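Local coordinates for transcriptional regulator (Corynebacterium diphtheriae, PDB 3LMM), which is of unknown function but probably acts as a transcriptional regulator, joining a Schlafen AlbA_2 domain to a RecG-like region and helix-turn-helix families, at residues I22-V31 / I85-I95; I95-R106 / V119-L130. All coordinates share one frame; numbering follows the deposited sequence.

Contact 1: residues I22-V31 / I85-I95; sequences ILASAADGRV and IVGIEDKTGRI
A single backbone bridge between two loops, Arg30 facing Arg94, with apolar side chains beside it, ties the turn after helix 10-24 to the loop that leaves strand 82-86. Gly29 O accepts from Ile95 N at 2.8 Å in a nearly straight bond (175° at the hydrogen). Gly93 O takes Val31 N at 2.8 Å, this time from above the carbonyl plane, and also has Arg30 CA close by. The type I' turn from Ala27 to Arg30 brings Gly29 round to face Ile95. On the other segment, Thr92 OG1 accepts from Arg94 N in an ST turn. Segment 85-95 belongs to the Schlafen AlbA_2 family region and starts at the end of strand 82-86, an inner strand of the four-stranded mixed sheet. Beside the bridge the contact is apolar. With Val31 CG1 anti to the carbonyl carbon (chi1 -66°), the two methyls part: CG1 meets Ile95 CD1 at 3.6 Å, the side chains crossing at about a right angle, while CG2 goes to Ile88 CG2 at 4.1 Å. Nearer the helix, Ile85 CD1 packs against Ile22 CG2 at 4.2 Å and also against Leu23 CD2, and Phe42 of strand 41-43 touches Ile22, Val31, Ile85 and Ile88.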
loop_
_atom_site.group_PDB
_atom_site.type_symbol
_atom_site.label_atom_id
_atom_site.label_comp_id
_atom_site.label_asym_id
_atom_site.label_seq_id
_atom_site.Cartn_x
_atom_site.Cartn_y
_atom_site.Cartn_z
ATOM N N ILE A 22 22.487 -23.449 -12.733
ATOM C CA ILE A 22 22.677 -23.915 -11.369
ATOM C C ILE A 22 22.011 -25.273 -11.209
ATOM O O ILE A 22 22.602 -26.202 -10.658
ATOM C CB ILE A 22 22.030 -22.960 -10.334
ATOM C CG1 ILE A 22 22.756 -21.612 -10.309
ATOM C CG2 ILE A 22 22.049 -23.612 -8.955
ATOM C CD1 ILE A 22 24.158 -21.696 -9.771
ATOM N N LEU A 23 20.778 -25.391 -11.688
ATOM C CA LEU A 23 20.048 -26.647 -11.552
ATOM C C LEU A 23 20.623 -27.810 -12.348
ATOM O O LEU A 23 20.465 -28.960 -11.967
ATOM C CB LEU A 23 18.580 -26.442 -11.931
ATOM C CG LEU A 23 17.764 -25.473 -11.071
ATOM C CD1 LEU A 23 16.326 -25.517 -11.537
ATOM C CD2 LEU A 23 17.834 -25.843 -9.604
ATOM N N ALA A 24 21.294 -27.511 -13.452
ATOM C CA ALA A 24 21.866 -28.560 -14.292
ATOM C C ALA A 24 23.086 -29.233 -13.652
ATOM O O ALA A 24 23.445 -30.354 -14.022
ATOM C CB ALA A 24 22.234 -27.984 -15.661
ATOM N N SER A 25 23.718 -28.551 -12.698
ATOM C CA SER A 25 24.899 -29.083 -12.013
ATOM C C SER A 25 24.501 -30.082 -10.934
ATOM O O SER A 25 25.353 -30.676 -10.266
ATOM C CB SER A 25 25.697 -27.941 -11.372
ATOM O OG SER A 25 24.997 -27.378 -10.267
ATOM N N ALA A 26 23.192 -30.244 -10.772
ATOM C CA ALA A 26 22.618 -31.144 -9.780
ATOM C C ALA A 26 23.294 -32.508 -9.760
ATOM O O ALA A 26 23.333 -33.203 -10.771
ATOM C CB ALA A 26 21.138 -31.308 -10.043
ATOM N N ALA A 27 23.811 -32.888 -8.596
ATOM C CA ALA A 27 24.489 -34.159 -8.431
ATOM C C ALA A 27 24.992 -34.282 -7.009
ATOM O O ALA A 27 25.543 -33.328 -6.458
ATOM C CB ALA A 27 25.650 -34.249 -9.391
ATOM N N ASP A 28 24.796 -35.457 -6.418
ATOM C CA ASP A 28 25.242 -35.721 -5.051
ATOM C C ASP A 28 24.399 -34.980 -4.016
ATOM O O ASP A 28 24.900 -34.598 -2.960
ATOM C CB ASP A 28 26.718 -35.322 -4.892
ATOM C CG ASP A 28 27.644 -36.089 -5.828
ATOM O OD1 ASP A 28 27.986 -37.251 -5.505
ATOM O OD2 ASP A 28 28.039 -35.537 -6.886
ATOM N N GLY A 29 23.122 -34.777 -4.317
ATOM C CA GLY A 29 22.255 -34.087 -3.380
ATOM C C GLY A 29 22.422 -32.576 -3.303
ATOM O O GLY A 29 21.655 -31.895 -2.617
ATOM N N ARG A 30 23.412 -32.029 -3.999
ATOM C CA ARG A 30 23.615 -30.582 -3.959
ATOM C C ARG A 30 23.841 -29.980 -5.341
ATOM O O ARG A 30 24.010 -30.697 -6.325
ATOM C CB ARG A 30 24.813 -30.232 -3.077
ATOM C CG ARG A 30 26.141 -30.637 -3.672
ATOM C CD ARG A 30 27.275 -29.858 -3.045
ATOM N NE ARG A 30 28.552 -30.166 -3.687
ATOM C CZ ARG A 30 29.705 -29.587 -3.368
ATOM N NH1 ARG A 30 29.742 -28.665 -2.409
ATOM N NH2 ARG A 30 30.819 -29.934 -4.003
ATOM N N VAL A 31 23.841 -28.654 -5.401
ATOM C CA VAL A 31 24.061 -27.950 -6.649
ATOM C C VAL A 31 25.222 -27.003 -6.429
ATOM O O VAL A 31 25.568 -26.694 -5.283
ATOM C CB VAL A 31 22.826 -27.159 -7.070
ATOM C CG1 VAL A 31 21.696 -28.111 -7.405
ATOM C CG2 VAL A 31 22.425 -26.229 -5.964
ATOM N N ILE A 85 16.241 -19.197 -5.430
ATOM C CA ILE A 85 15.821 -20.570 -5.570
ATOM C C ILE A 85 15.482 -21.030 -4.161
ATOM O O ILE A 85 16.381 -21.240 -3.345
ATOM C CB ILE A 85 16.909 -21.474 -6.148
ATOM C CG1 ILE A 85 17.446 -20.884 -7.446
ATOM C CG2 ILE A 85 16.311 -22.846 -6.439
ATOM C CD1 ILE A 85 18.364 -21.824 -8.222
ATOM N N VAL A 86 14.188 -21.133 -3.861
ATOM C CA VAL A 86 13.756 -21.581 -2.549
ATOM C C VAL A 86 13.807 -23.086 -2.545
ATOM O O VAL A 86 13.280 -23.723 -3.448
ATOM C CB VAL A 86 12.329 -21.165 -2.242
ATOM C CG1 VAL A 86 11.802 -22.012 -1.100
ATOM C CG2 VAL A 86 12.280 -19.691 -1.862
ATOM N N GLY A 87 14.442 -23.654 -1.530
ATOM C CA GLY A 87 14.549 -25.097 -1.460
ATOM C C GLY A 87 15.986 -25.567 -1.601
ATOM O O GLY A 87 16.238 -26.755 -1.761
ATOM N N ILE A 88 16.929 -24.631 -1.563
ATOM C CA ILE A 88 18.342 -24.974 -1.647
ATOM C C ILE A 88 19.067 -24.356 -0.463
ATOM O O ILE A 88 19.045 -23.136 -0.279
ATOM C CB ILE A 88 19.010 -24.462 -2.969
ATOM C CG1 ILE A 88 18.743 -25.426 -4.134
ATOM C CG2 ILE A 88 20.519 -24.384 -2.803
ATOM C CD1 ILE A 88 17.293 -25.532 -4.540
ATOM N N GLU A 89 19.707 -25.200 0.341
ATOM C CA GLU A 89 20.442 -24.730 1.513
ATOM C C GLU A 89 21.496 -23.724 1.100
ATOM O O GLU A 89 22.229 -23.932 0.133
ATOM C CB GLU A 89 21.113 -25.906 2.232
ATOM C CG GLU A 89 21.849 -25.530 3.526
ATOM C CD GLU A 89 22.459 -26.735 4.228
ATOM O OE1 GLU A 89 23.058 -26.562 5.312
ATOM O OE2 GLU A 89 22.355 -27.859 3.692
ATOM N N ASP A 90 21.578 -22.637 1.848
ATOM C CA ASP A 90 22.539 -21.585 1.567
ATOM C C ASP A 90 24.008 -22.005 1.656
ATOM O O ASP A 90 24.387 -22.823 2.485
ATOM C CB ASP A 90 22.309 -20.425 2.522
ATOM C CG ASP A 90 23.194 -19.256 2.218
ATOM O OD1 ASP A 90 23.110 -18.749 1.075
ATOM O OD2 ASP A 90 23.971 -18.847 3.116
ATOM N N LYS A 91 24.837 -21.409 0.804
ATOM C CA LYS A 91 26.287 -21.675 0.753
ATOM C C LYS A 91 26.694 -23.100 0.348
ATOM O O LYS A 91 27.580 -23.284 -0.492
ATOM C CB LYS A 91 26.947 -21.319 2.098
ATOM C CG LYS A 91 26.752 -19.861 2.502
ATOM C CD LYS A 91 27.579 -19.478 3.717
ATOM C CE LYS A 91 27.142 -18.131 4.303
ATOM N NZ LYS A 91 27.161 -16.989 3.342
ATOM N N THR A 92 26.061 -24.104 0.941
ATOM C CA THR A 92 26.401 -25.467 0.601
ATOM C C THR A 92 25.802 -25.813 -0.759
ATOM O O THR A 92 26.496 -26.281 -1.666
ATOM C CB THR A 92 25.854 -26.438 1.636
ATOM O OG1 THR A 92 24.421 -26.480 1.561
ATOM C CG2 THR A 92 26.260 -26.003 3.020
ATOM N N GLY A 93 24.507 -25.562 -0.899
ATOM C CA GLY A 93 23.835 -25.871 -2.142
ATOM C C GLY A 93 23.063 -27.176 -2.050
ATOM O O GLY A 93 22.572 -27.672 -3.057
ATOM N N ARG A 94 22.941 -27.732 -0.851
ATOM C CA ARG A 94 22.213 -28.980 -0.678
ATOM C C ARG A 94 20.735 -28.812 -0.975
ATOM O O ARG A 94 20.113 -27.859 -0.506
ATOM C CB ARG A 94 22.392 -29.484 0.746
ATOM C CG ARG A 94 23.777 -29.986 1.026
ATOM C CD ARG A 94 23.983 -30.282 2.486
ATOM N NE ARG A 94 25.310 -30.824 2.693
ATOM C CZ ARG A 94 25.895 -30.952 3.875
ATOM N NH1 ARG A 94 27.121 -31.464 3.947
ATOM N NH2 ARG A 94 25.264 -30.562 4.973
ATOM N N ILE A 95 20.174 -29.737 -1.752
ATOM C CA ILE A 95 18.750 -29.672 -2.091
ATOM C C ILE A 95 17.870 -30.109 -0.911
ATOM O O ILE A 95 18.010 -31.220 -0.409
ATOM C CB ILE A 95 18.403 -30.564 -3.321
ATOM C CG1 ILE A 95 18.909 -29.918 -4.604
ATOM C CG2 ILE A 95 16.900 -30.743 -3.442
ATOM C CD1 ILE A 95 20.209 -30.501 -5.108
#

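Contact 2: residues I95-R106 / V119-L130; sequences IIGTELDIDWLR and VVAKRVLGQRVL
Arg128 reaches from its strand to the loop before helix 102-113 with both backbone and side chain, and Thr98 answers with both its N-H and its carbonyl. Thr98 N donates to Arg128 O at 3.1 Å, a bent bond of 136° arriving from above the carbonyl plane. In return Arg128 NE donates to Thr98 O at 2.9 Å, here in the plane of the carbonyl though tilted from that of the guanidinium. CG of Arg128 stands anti to its backbone N (chi1 179°), and the chain stays extended through chi2 and bends at chi3, which brings NE to Thr98 O. Leu130 CD1 lies over one face of the guanidinium, offset toward its rim. Glu99 OE2 sits well out of the guanidinium plane, so it offers Arg128 charge alone.

Further on, helix 102-113 begins with Asp101 as N-cap, its OD1 accepting from Trp104 N. Ile102 then drops onto the antiparallel hairpin of strands 118-123 and 128-134: its CD1 meets Leu130 CD1 at 3.3 Å and its CG2 meets Val119 CG1 at 3.5 Å. Arg106 lays its CG against the same Val119 methyl, while its NH2 binds Pro117 O. The Thr98 and Leu130 side chains cross at about a right angle, CG2 to CD2 3.4 Å, and Thr98 OG1 bonds Glu45. At the hairpin turn Ile95 packs CG2 on Gln127 CB at 3.3 Å and CD1 on Leu125 CD1 at 3.5 Å, with Val124 sliding past it in the opposite direction.

The polar bonds thus sit at the middle of the contact, with hydrocarbon toward both ends. One carbonyl, Thr98 O, holds the guanidinium through NE, and the nearby Glu99 carboxylate probably offsets part of its charge without forming a salt bridge.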
loop_
_atom_site.group_PDB
_atom_site.type_symbol
_atom_site.label_atom_id
_atom_site.label_comp_id
_atom_site.label_asym_id
_atom_site.label_seq_id
_atom_site.Cartn_x
_atom_site.Cartn_y
_atom_site.Cartn_z
ATOM N N ILE A 95 20.174 -29.737 -1.752
ATOM C CA ILE A 95 18.750 -29.672 -2.091
ATOM C C ILE A 95 17.870 -30.109 -0.911
ATOM O O ILE A 95 18.010 -31.220 -0.409
ATOM C CB ILE A 95 18.403 -30.564 -3.321
ATOM C CG1 ILE A 95 18.909 -29.918 -4.604
ATOM C CG2 ILE A 95 16.900 -30.743 -3.442
ATOM C CD1 ILE A 95 20.209 -30.501 -5.108
ATOM N N ILE A 96 16.966 -29.228 -0.484
ATOM C CA ILE A 96 16.058 -29.512 0.618
ATOM C C ILE A 96 14.655 -29.639 0.048
ATOM O O ILE A 96 13.950 -30.601 0.332
ATOM C CB ILE A 96 16.043 -28.372 1.660
ATOM C CG1 ILE A 96 17.468 -27.938 2.007
ATOM C CG2 ILE A 96 15.277 -28.809 2.894
ATOM C CD1 ILE A 96 18.368 -29.033 2.540
ATOM N N GLY A 97 14.252 -28.659 -0.754
ATOM C CA GLY A 97 12.929 -28.695 -1.360
ATOM C C GLY A 97 11.875 -27.881 -0.629
ATOM O O GLY A 97 12.109 -27.382 0.472
ATOM N N THR A 98 10.707 -27.745 -1.246
ATOM C CA THR A 98 9.628 -26.992 -0.644
ATOM C C THR A 98 8.318 -27.301 -1.352
ATOM O O THR A 98 8.286 -27.456 -2.568
ATOM C CB THR A 98 9.928 -25.474 -0.672
ATOM O OG1 THR A 98 8.740 -24.743 -0.349
ATOM C CG2 THR A 98 10.437 -25.063 -2.037
ATOM N N GLU A 99 7.247 -27.403 -0.572
ATOM C CA GLU A 99 5.937 -27.730 -1.106
ATOM C C GLU A 99 4.998 -26.538 -1.050
ATOM O O GLU A 99 3.792 -26.671 -1.259
ATOM C CB GLU A 99 5.349 -28.897 -0.315
ATOM C CG GLU A 99 6.329 -30.051 -0.114
ATOM C CD GLU A 99 6.685 -30.762 -1.411
ATOM O OE1 GLU A 99 7.892 -31.069 -1.612
ATOM O OE2 GLU A 99 5.760 -31.030 -2.221
ATOM N N LEU A 100 5.557 -25.370 -0.764
ATOM C CA LEU A 100 4.764 -24.152 -0.667
ATOM C C LEU A 100 3.933 -23.943 -1.928
ATOM O O LEU A 100 4.423 -24.090 -3.039
ATOM C CB LEU A 100 5.689 -22.949 -0.426
ATOM C CG LEU A 100 6.438 -22.943 0.910
ATOM C CD1 LEU A 100 7.617 -22.004 0.849
ATOM C CD2 LEU A 100 5.486 -22.555 2.036
ATOM N N ASP A 101 2.664 -23.612 -1.759
ATOM C CA ASP A 101 1.815 -23.388 -2.909
ATOM C C ASP A 101 2.211 -22.070 -3.561
ATOM O O ASP A 101 2.363 -21.051 -2.887
ATOM C CB ASP A 101 0.349 -23.349 -2.487
ATOM C CG ASP A 101 -0.587 -23.138 -3.655
ATOM O OD1 ASP A 101 -1.409 -22.193 -3.590
ATOM O OD2 ASP A 101 -0.509 -23.922 -4.630
ATOM N N ILE A 102 2.377 -22.098 -4.879
ATOM C CA ILE A 102 2.764 -20.908 -5.626
ATOM C C ILE A 102 1.835 -19.728 -5.370
ATOM O O ILE A 102 2.268 -18.673 -4.889
ATOM C CB ILE A 102 2.770 -21.168 -7.136
ATOM C CG1 ILE A 102 3.693 -22.340 -7.463
ATOM C CG2 ILE A 102 3.257 -19.921 -7.871
ATOM C CD1 ILE A 102 5.154 -22.007 -7.309
ATOM N N ASP A 103 0.564 -19.902 -5.715
ATOM C CA ASP A 103 -0.414 -18.839 -5.531
ATOM C C ASP A 103 -0.406 -18.322 -4.100
ATOM O O ASP A 103 -0.417 -17.109 -3.867
ATOM C CB ASP A 103 -1.821 -19.324 -5.902
ATOM C CG ASP A 103 -1.965 -19.603 -7.382
ATOM O OD1 ASP A 103 -1.580 -18.728 -8.188
ATOM O OD2 ASP A 103 -2.460 -20.693 -7.747
ATOM N N TRP A 104 -0.374 -19.238 -3.140
ATOM C CA TRP A 104 -0.358 -18.836 -1.742
ATOM C C TRP A 104 0.848 -17.939 -1.454
ATOM O O TRP A 104 0.697 -16.828 -0.946
ATOM C CB TRP A 104 -0.301 -20.061 -0.843
ATOM C CG TRP A 104 -0.264 -19.690 0.601
ATOM C CD1 TRP A 104 -1.331 -19.452 1.417
ATOM C CD2 TRP A 104 0.906 -19.459 1.390
ATOM N NE1 TRP A 104 -0.895 -19.088 2.667
ATOM C CE2 TRP A 104 0.474 -19.083 2.676
ATOM C CE3 TRP A 104 2.282 -19.530 1.129
ATOM C CZ2 TRP A 104 1.366 -18.783 3.702
ATOM C CZ3 TRP A 104 3.163 -19.234 2.147
ATOM C CH2 TRP A 104 2.702 -18.863 3.417
ATOM N N LEU A 105 2.039 -18.435 -1.774
ATOM C CA LEU A 105 3.258 -17.682 -1.560
ATOM C C LEU A 105 3.267 -16.362 -2.346
ATOM O O LEU A 105 3.613 -15.320 -1.798
ATOM C CB LEU A 105 4.475 -18.536 -1.935
ATOM C CG LEU A 105 5.869 -17.886 -1.817
ATOM C CD1 LEU A 105 6.042 -17.327 -0.425
ATOM C CD2 LEU A 105 6.957 -18.901 -2.134
ATOM N N ARG A 106 2.890 -16.384 -3.621
ATOM C CA ARG A 106 2.876 -15.144 -4.379
ATOM C C ARG A 106 2.004 -14.121 -3.655
ATOM O O ARG A 106 2.470 -13.036 -3.294
ATOM C CB ARG A 106 2.353 -15.375 -5.796
ATOM C CG ARG A 106 3.449 -15.344 -6.861
ATOM C CD ARG A 106 2.925 -15.716 -8.244
ATOM N NE ARG A 106 1.899 -14.786 -8.714
ATOM C CZ ARG A 106 2.146 -13.561 -9.167
ATOM N NH1 ARG A 106 1.144 -12.791 -9.567
ATOM N NH2 ARG A 106 3.393 -13.112 -9.234
ATOM N N VAL A 119 7.234 -16.511 -9.514
ATOM C CA VAL A 119 7.779 -17.726 -8.918
ATOM C C VAL A 119 7.349 -18.932 -9.739
ATOM O O VAL A 119 6.165 -19.081 -10.039
ATOM C CB VAL A 119 7.303 -17.907 -7.448
ATOM C CG1 VAL A 119 5.834 -17.593 -7.347
ATOM C CG2 VAL A 119 7.541 -19.342 -6.993
ATOM N N VAL A 120 8.315 -19.777 -10.106
ATOM C CA VAL A 120 8.037 -20.981 -10.891
ATOM C C VAL A 120 8.663 -22.206 -10.236
ATOM O O VAL A 120 9.783 -22.147 -9.721
ATOM C CB VAL A 120 8.578 -20.882 -12.346
ATOM C CG1 VAL A 120 8.083 -19.608 -13.000
ATOM C CG2 VAL A 120 10.092 -20.931 -12.357
ATOM N N ALA A 121 7.919 -23.309 -10.257
ATOM C CA ALA A 121 8.371 -24.565 -9.676
ATOM C C ALA A 121 9.392 -25.210 -10.590
ATOM O O ALA A 121 9.412 -24.960 -11.791
ATOM C CB ALA A 121 7.200 -25.506 -9.475
ATOM N N LYS A 122 10.237 -26.049 -10.011
ATOM C CA LYS A 122 11.287 -26.738 -10.746
ATOM C C LYS A 122 11.573 -28.024 -10.002
ATOM O O LYS A 122 11.248 -28.146 -8.820
ATOM C CB LYS A 122 12.550 -25.877 -10.769
ATOM C CG LYS A 122 12.429 -24.595 -11.553
ATOM C CD LYS A 122 12.573 -24.899 -13.016
ATOM C CE LYS A 122 12.390 -23.669 -13.861
ATOM N NZ LYS A 122 12.406 -24.067 -15.292
ATOM N N ARG A 123 12.189 -28.978 -10.691
ATOM C CA ARG A 123 12.530 -30.266 -10.084
ATOM C C ARG A 123 14.011 -30.595 -10.274
ATOM O O ARG A 123 14.456 -30.792 -11.397
ATOM C CB ARG A 123 11.683 -31.395 -10.699
ATOM C CG ARG A 123 10.211 -31.400 -10.284
ATOM C CD ARG A 123 9.986 -32.257 -9.042
ATOM N NE ARG A 123 8.705 -31.978 -8.377
ATOM C CZ ARG A 123 8.204 -32.715 -7.387
ATOM N NH1 ARG A 123 8.869 -33.776 -6.952
ATOM N NH2 ARG A 123 7.052 -32.394 -6.817
ATOM N N VAL A 124 14.770 -30.639 -9.179
ATOM C CA VAL A 124 16.186 -30.982 -9.262
ATOM C C VAL A 124 16.351 -32.484 -9.139
ATOM O O VAL A 124 15.905 -33.230 -10.000
ATOM C CB VAL A 124 16.994 -30.369 -8.165
ATOM C CG1 VAL A 124 17.278 -28.929 -8.477
ATOM C CG2 VAL A 124 16.257 -30.542 -6.862
ATOM N N LEU A 125 16.980 -32.951 -8.071
ATOM C CA LEU A 125 17.160 -34.379 -7.956
ATOM C C LEU A 125 15.869 -35.074 -7.549
ATOM O O LEU A 125 15.858 -35.984 -6.718
ATOM C CB LEU A 125 18.282 -34.699 -6.976
ATOM C CG LEU A 125 19.687 -34.429 -7.495
ATOM C CD1 LEU A 125 19.938 -32.948 -7.555
ATOM C CD2 LEU A 125 20.692 -35.065 -6.551
ATOM N N GLY A 126 14.776 -34.664 -8.174
ATOM C CA GLY A 126 13.494 -35.260 -7.862
ATOM C C GLY A 126 12.781 -34.373 -6.868
ATOM O O GLY A 126 11.554 -34.417 -6.735
ATOM N N GLN A 127 13.562 -33.562 -6.162
ATOM C CA GLN A 127 13.007 -32.653 -5.185
ATOM C C GLN A 127 12.413 -31.459 -5.905
ATOM O O GLN A 127 12.805 -31.149 -7.028
ATOM C CB GLN A 127 14.094 -32.197 -4.227
ATOM C CG GLN A 127 14.606 -33.297 -3.325
ATOM C CD GLN A 127 13.518 -33.860 -2.434
ATOM O OE1 GLN A 127 12.640 -33.126 -1.974
ATOM N NE2 GLN A 127 13.582 -35.163 -2.165
ATOM N N ARG A 128 11.455 -30.801 -5.259
ATOM C CA ARG A 128 10.796 -29.635 -5.838
ATOM C C ARG A 128 11.404 -28.357 -5.299
ATOM O O ARG A 128 11.777 -28.297 -4.131
ATOM C CB ARG A 128 9.295 -29.633 -5.520
ATOM C CG ARG A 128 8.585 -28.414 -6.100
ATOM C CD ARG A 128 7.079 -28.480 -5.950
ATOM N NE ARG A 128 6.623 -27.522 -4.952
ATOM C CZ ARG A 128 5.873 -26.446 -5.199
ATOM N NH1 ARG A 128 5.527 -25.644 -4.207
ATOM N NH2 ARG A 128 5.455 -26.162 -6.423
ATOM N N VAL A 129 11.519 -27.337 -6.142
ATOM C CA VAL A 129 12.055 -26.062 -5.676
ATOM C C VAL A 129 11.367 -24.904 -6.374
ATOM O O VAL A 129 10.879 -25.042 -7.497
ATOM C CB VAL A 129 13.577 -25.933 -5.897
ATOM C CG1 VAL A 129 14.297 -27.046 -5.180
ATOM C CG2 VAL A 129 13.884 -25.922 -7.363
ATOM N N LEU A 130 11.301 -23.764 -5.697
ATOM C CA LEU A 130 10.679 -22.593 -6.294
ATOM C C LEU A 130 11.707 -21.596 -6.804
ATOM O O LEU A 130 12.614 -21.188 -6.082
ATOM C CB LEU A 130 9.754 -21.890 -5.300
ATOM C CG LEU A 130 8.339 -22.420 -5.168
ATOM C CD1 LEU A 130 7.987 -23.296 -6.353
ATOM C CD2 LEU A 130 8.247 -23.189 -3.894
HETATM O O HOH W 1 9.343 -32.901 -3.675
#

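How the contacts relate
Contact 1 and contact 2 follow one another along the chain and share Ile95, whose backbone N serves contact 1 while its side chain serves both. Their centres are 13 Å apart. They meet directly on the sheet, where Val86 N lies 2.7 Å from Leu130 O, a probable hydrogen bond between neighbouring strands 82-86 and 128-134; just beyond the strand end, Gly87 O is 2.9 Å from Ile96 N, probably another. The loop after helix 10-24 also meets the hairpin turn, Ala26 CB against Leu125 CD1. The cobalt ion is held by Asp41, Phe42 and Asp90, the last within 85-95, so contact 1 is the nearer: the Ile88 side chain is about 8 Å from the metal, that of Ile96 about 12 Å.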